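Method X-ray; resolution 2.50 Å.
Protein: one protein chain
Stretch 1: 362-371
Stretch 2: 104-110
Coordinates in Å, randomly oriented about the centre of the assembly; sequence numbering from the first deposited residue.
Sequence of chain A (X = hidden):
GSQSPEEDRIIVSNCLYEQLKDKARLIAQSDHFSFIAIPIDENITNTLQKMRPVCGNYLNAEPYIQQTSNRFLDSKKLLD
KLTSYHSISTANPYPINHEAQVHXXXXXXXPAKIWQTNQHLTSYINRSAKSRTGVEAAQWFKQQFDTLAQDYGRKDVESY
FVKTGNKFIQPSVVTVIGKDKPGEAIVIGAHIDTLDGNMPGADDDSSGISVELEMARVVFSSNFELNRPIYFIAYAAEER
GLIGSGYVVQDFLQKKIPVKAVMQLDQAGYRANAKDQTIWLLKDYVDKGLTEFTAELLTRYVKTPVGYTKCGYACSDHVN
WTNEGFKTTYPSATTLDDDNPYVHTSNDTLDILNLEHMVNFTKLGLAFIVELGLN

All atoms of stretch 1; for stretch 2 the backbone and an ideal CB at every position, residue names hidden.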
# COMPACT_ATOMS: atom_id res chain seq x y z
N THR A 362 -5.76 -8.01 10.40
CA THR A 362 -4.67 -8.08 11.37
C THR A 362 -4.21 -9.51 11.63
O THR A 362 -3.01 -9.78 11.64
CB THR A 362 -5.05 -7.42 12.71
OG1 THR A 362 -5.57 -6.12 12.44
CG2 THR A 362 -3.85 -7.26 13.61
N LYS A 363 -5.17 -10.42 11.77
CA LYS A 363 -4.82 -11.83 11.91
C LYS A 363 -4.00 -12.29 10.71
O LYS A 363 -2.90 -12.85 10.89
CB LYS A 363 -6.07 -12.70 12.05
CG LYS A 363 -6.72 -12.60 13.41
CD LYS A 363 -7.99 -13.44 13.52
CE LYS A 363 -8.47 -13.45 14.98
NZ LYS A 363 -9.83 -13.96 15.16
N LEU A 364 -4.50 -12.01 9.51
CA LEU A 364 -3.81 -12.42 8.30
C LEU A 364 -2.39 -11.90 8.27
O LEU A 364 -1.46 -12.67 8.09
CB LEU A 364 -4.56 -11.93 7.07
CG LEU A 364 -3.82 -12.25 5.77
CD1 LEU A 364 -3.62 -13.74 5.61
CD2 LEU A 364 -4.62 -11.69 4.59
N GLY A 365 -2.22 -10.60 8.48
CA GLY A 365 -0.92 -9.98 8.59
C GLY A 365 0.03 -10.65 9.57
O GLY A 365 1.22 -10.85 9.27
N LEU A 366 -0.47 -11.00 10.74
CA LEU A 366 0.39 -11.59 11.77
C LEU A 366 0.79 -13.03 11.42
O LEU A 366 1.93 -13.41 11.64
CB LEU A 366 -0.30 -11.53 13.12
CG LEU A 366 -0.33 -10.11 13.72
CD1 LEU A 366 -1.20 -9.98 14.98
CD2 LEU A 366 1.07 -9.65 14.04
N ALA A 367 -0.13 -13.83 10.88
CA ALA A 367 0.22 -15.16 10.37
C ALA A 367 1.29 -15.05 9.26
O ALA A 367 2.28 -15.81 9.21
CB ALA A 367 -1.00 -15.87 9.87
N PHE A 368 1.07 -14.10 8.36
CA PHE A 368 2.03 -13.76 7.33
C PHE A 368 3.41 -13.49 7.92
O PHE A 368 4.40 -14.11 7.54
CB PHE A 368 1.50 -12.56 6.56
CG PHE A 368 2.26 -12.23 5.31
CD1 PHE A 368 2.05 -12.94 4.14
CD2 PHE A 368 3.12 -11.14 5.29
CE1 PHE A 368 2.74 -12.59 2.97
CE2 PHE A 368 3.80 -10.79 4.15
CZ PHE A 368 3.61 -11.51 2.98
N ILE A 369 3.46 -12.59 8.89
CA ILE A 369 4.70 -12.24 9.55
C ILE A 369 5.34 -13.43 10.29
O ILE A 369 6.54 -13.62 10.24
CB ILE A 369 4.49 -11.08 10.53
CG1 ILE A 369 4.29 -9.77 9.77
CG2 ILE A 369 5.69 -10.90 11.42
CD1 ILE A 369 4.00 -8.64 10.69
N VAL A 370 4.54 -14.24 10.97
CA VAL A 370 5.12 -15.36 11.72
C VAL A 370 5.63 -16.44 10.77
O VAL A 370 6.76 -16.91 10.90
CB VAL A 370 4.11 -15.98 12.72
CG1 VAL A 370 4.64 -17.29 13.28
CG2 VAL A 370 3.83 -15.01 13.85
N GLU A 371 4.80 -16.86 9.83
CA GLU A 371 5.22 -17.99 9.03
C GLU A 371 6.37 -17.65 8.07
O GLU A 371 7.21 -18.51 7.77
CB GLU A 371 4.04 -18.59 8.31
CG GLU A 371 2.98 -19.10 9.29
CD GLU A 371 3.38 -20.38 10.01
OE1 GLU A 371 4.49 -20.87 9.78
OE2 GLU A 371 2.58 -20.91 10.80
N UNK A 104 -0.58 -17.43 19.65
CA UNK A 104 -0.14 -16.51 20.71
C UNK A 104 -0.32 -15.08 20.24
O UNK A 104 -0.78 -14.24 21.00
CB UNK A 104 1.32 -16.77 21.10
N UNK A 105 0.06 -14.81 18.99
CA UNK A 105 -0.04 -13.44 18.50
C UNK A 105 -1.49 -13.02 18.32
O UNK A 105 -1.82 -11.86 18.61
CB UNK A 105 0.72 -13.29 17.18
N UNK A 106 -2.34 -13.91 17.81
CA UNK A 106 -3.79 -13.61 17.68
C UNK A 106 -4.37 -13.14 19.02
O UNK A 106 -5.03 -12.12 19.08
CB UNK A 106 -4.55 -14.84 17.19
N UNK A 107 -4.07 -13.88 20.08
CA UNK A 107 -4.61 -13.58 21.41
C UNK A 107 -4.19 -12.21 21.95
O UNK A 107 -4.75 -11.73 22.93
CB UNK A 107 -4.17 -14.66 22.40
N UNK A 108 -3.22 -11.58 21.31
CA UNK A 108 -2.81 -10.25 21.72
C UNK A 108 -3.40 -9.14 20.86
O UNK A 108 -3.15 -7.96 21.11
CB UNK A 108 -1.28 -10.16 21.69
N UNK A 109 -4.19 -9.48 19.86
CA UNK A 109 -4.82 -8.44 19.06
C UNK A 109 -5.80 -7.67 19.91
O UNK A 109 -6.70 -8.26 20.51
CB UNK A 109 -5.52 -9.03 17.84
N UNK A 110 -5.59 -6.36 19.98
CA UNK A 110 -6.44 -5.45 20.72
C UNK A 110 -7.30 -4.61 19.76
O UNK A 110 -6.88 -3.54 19.31
CB UNK A 110 -5.59 -4.55 21.62

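Stretch 1 is a continuous helix, and its side toward stretch 2 carries Thr362, Lys363, Leu366, Ala367 and Val370. Its backbone amides from Leu366 onward are engaged in i to i+4 hydrogen bonds, so what it offers is mostly carbon: methyl groups and the aliphatic part of a lysine.

Position 104 has helical backbone angles, and its ideal CB has nothing of stretch 1 within 5.5 Å. Stretch 1 therefore sets no demand, and almost any helix-compatible residue would serve. It is Ser104, whose OG is hydrogen-bonded elsewhere in the structure.

At position 105 the backbone is again helical, but CA-to-CB points toward stretch 1, with the ideal CB 4.4 Å from Leu366 CD1 and 4.9 Å from Val370 CG2. Between these branched side chains a polar group would find no partner, whereas leucine, isoleucine, methionine or perhaps valine would suit. The residue is Leu105, with chi1 m and chi2 t. Its CD1 packs 3.5 Å from Val370 CG2 and also lies 4.3 Å from Leu366 CD2, so one methyl reaches both neighbours one helical turn apart.

Position 106 is less direct. Its CA-to-CB bond points sideways, and the ideal CB is 4.7 Å from Lys363 CE; a small side chain would gain little, while a long or flat one could turn back along the lysine. Phenylalanine, tyrosine, methionine or leucine are all plausible, and an acid might be considered for the lysine charge. The deposited residue is Phe106, and the end of its side chain comes nearer to stretch 1 than its CB direction suggests. Lys363 CG sits 3.8 Å from the centroid of the Phe106 ring, only 4° off the ring normal, a CH-pi contact in which the extended lysine chain lies against the face. Leu366 CB and Ala367 N lie at the ring edge, near its plane. Phe106 CE1 also approaches Lys363 O at 3.3 Å, but that carbonyl already accepts a hydrogen bond from Ala367 N at 2.9 Å.

Position 107 is out of reach of stretch 1 and open to many residues, polar ones included; it is Glu107. Position 108, with phi/psi of -100/0, has its CA-to-CB bond sideways and nothing of stretch 1 within 5.5 Å of its ideal CB, so many residues, polar ones among them, would suit; it is Gln108, whose N donates to Leu105 O at 3.1 Å.

Position 109 closes a type I turn that starts at Phe106, and its backbone has left the helical region (-66/123). After the turn CA-to-CB points toward stretch 1, and the ideal CB of position 109 lies 4.9 Å from Thr362 CG2 and 5.3 Å from Leu366 CD1. An aliphatic residue such as isoleucine, leucine, valine or methionine would fill this space. Ile109 does so: CG1 lies 3.9 Å from Leu366 CD1 and 4.1 Å from Thr362 CG2, while CD1 reaches Lys363 CG at 3.5 Å.

Position 110 is again out of reach of stretch 1, but it stands right before a helix, where aspartate, asparagine, serine or threonine can cap a free backbone N. Asp110 does this, its side chain capping a backbone N just past the stretch.

Stretch 2, residues 104-110: SLFEQID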
# COMPACT_ATOMS: atom_id res chain seq x y z
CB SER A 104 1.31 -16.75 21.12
OG SER A 104 1.44 -18.02 21.70
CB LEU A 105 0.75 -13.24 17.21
CG LEU A 105 2.26 -13.47 17.42
CD1 LEU A 105 3.02 -12.73 16.37
CD2 LEU A 105 2.72 -12.96 18.78
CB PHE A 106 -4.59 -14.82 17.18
CG PHE A 106 -4.41 -15.10 15.71
CD1 PHE A 106 -3.39 -14.47 14.98
CD2 PHE A 106 -5.28 -15.96 15.04
CE1 PHE A 106 -3.22 -14.71 13.62
CE2 PHE A 106 -5.13 -16.22 13.67
CZ PHE A 106 -4.09 -15.59 12.95
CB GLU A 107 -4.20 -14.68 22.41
CG GLU A 107 -4.88 -16.01 22.17
CD GLU A 107 -4.27 -17.15 22.98
OE1 GLU A 107 -4.27 -17.06 24.23
OE2 GLU A 107 -3.80 -18.13 22.36
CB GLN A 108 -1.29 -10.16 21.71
CG GLN A 108 -0.66 -11.19 22.59
CD GLN A 108 0.62 -10.69 23.21
OE1 GLN A 108 1.69 -10.77 22.60
NE2 GLN A 108 0.53 -10.13 24.42
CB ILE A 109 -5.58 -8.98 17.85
CG1 ILE A 109 -4.61 -9.60 16.84
CG2 ILE A 109 -6.39 -7.86 17.21
CD1 ILE A 109 -5.31 -10.50 15.81
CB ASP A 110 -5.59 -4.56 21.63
CG ASP A 110 -6.43 -3.67 22.55
OD1 ASP A 110 -7.67 -3.68 22.43
OD2 ASP A 110 -5.85 -2.98 23.42
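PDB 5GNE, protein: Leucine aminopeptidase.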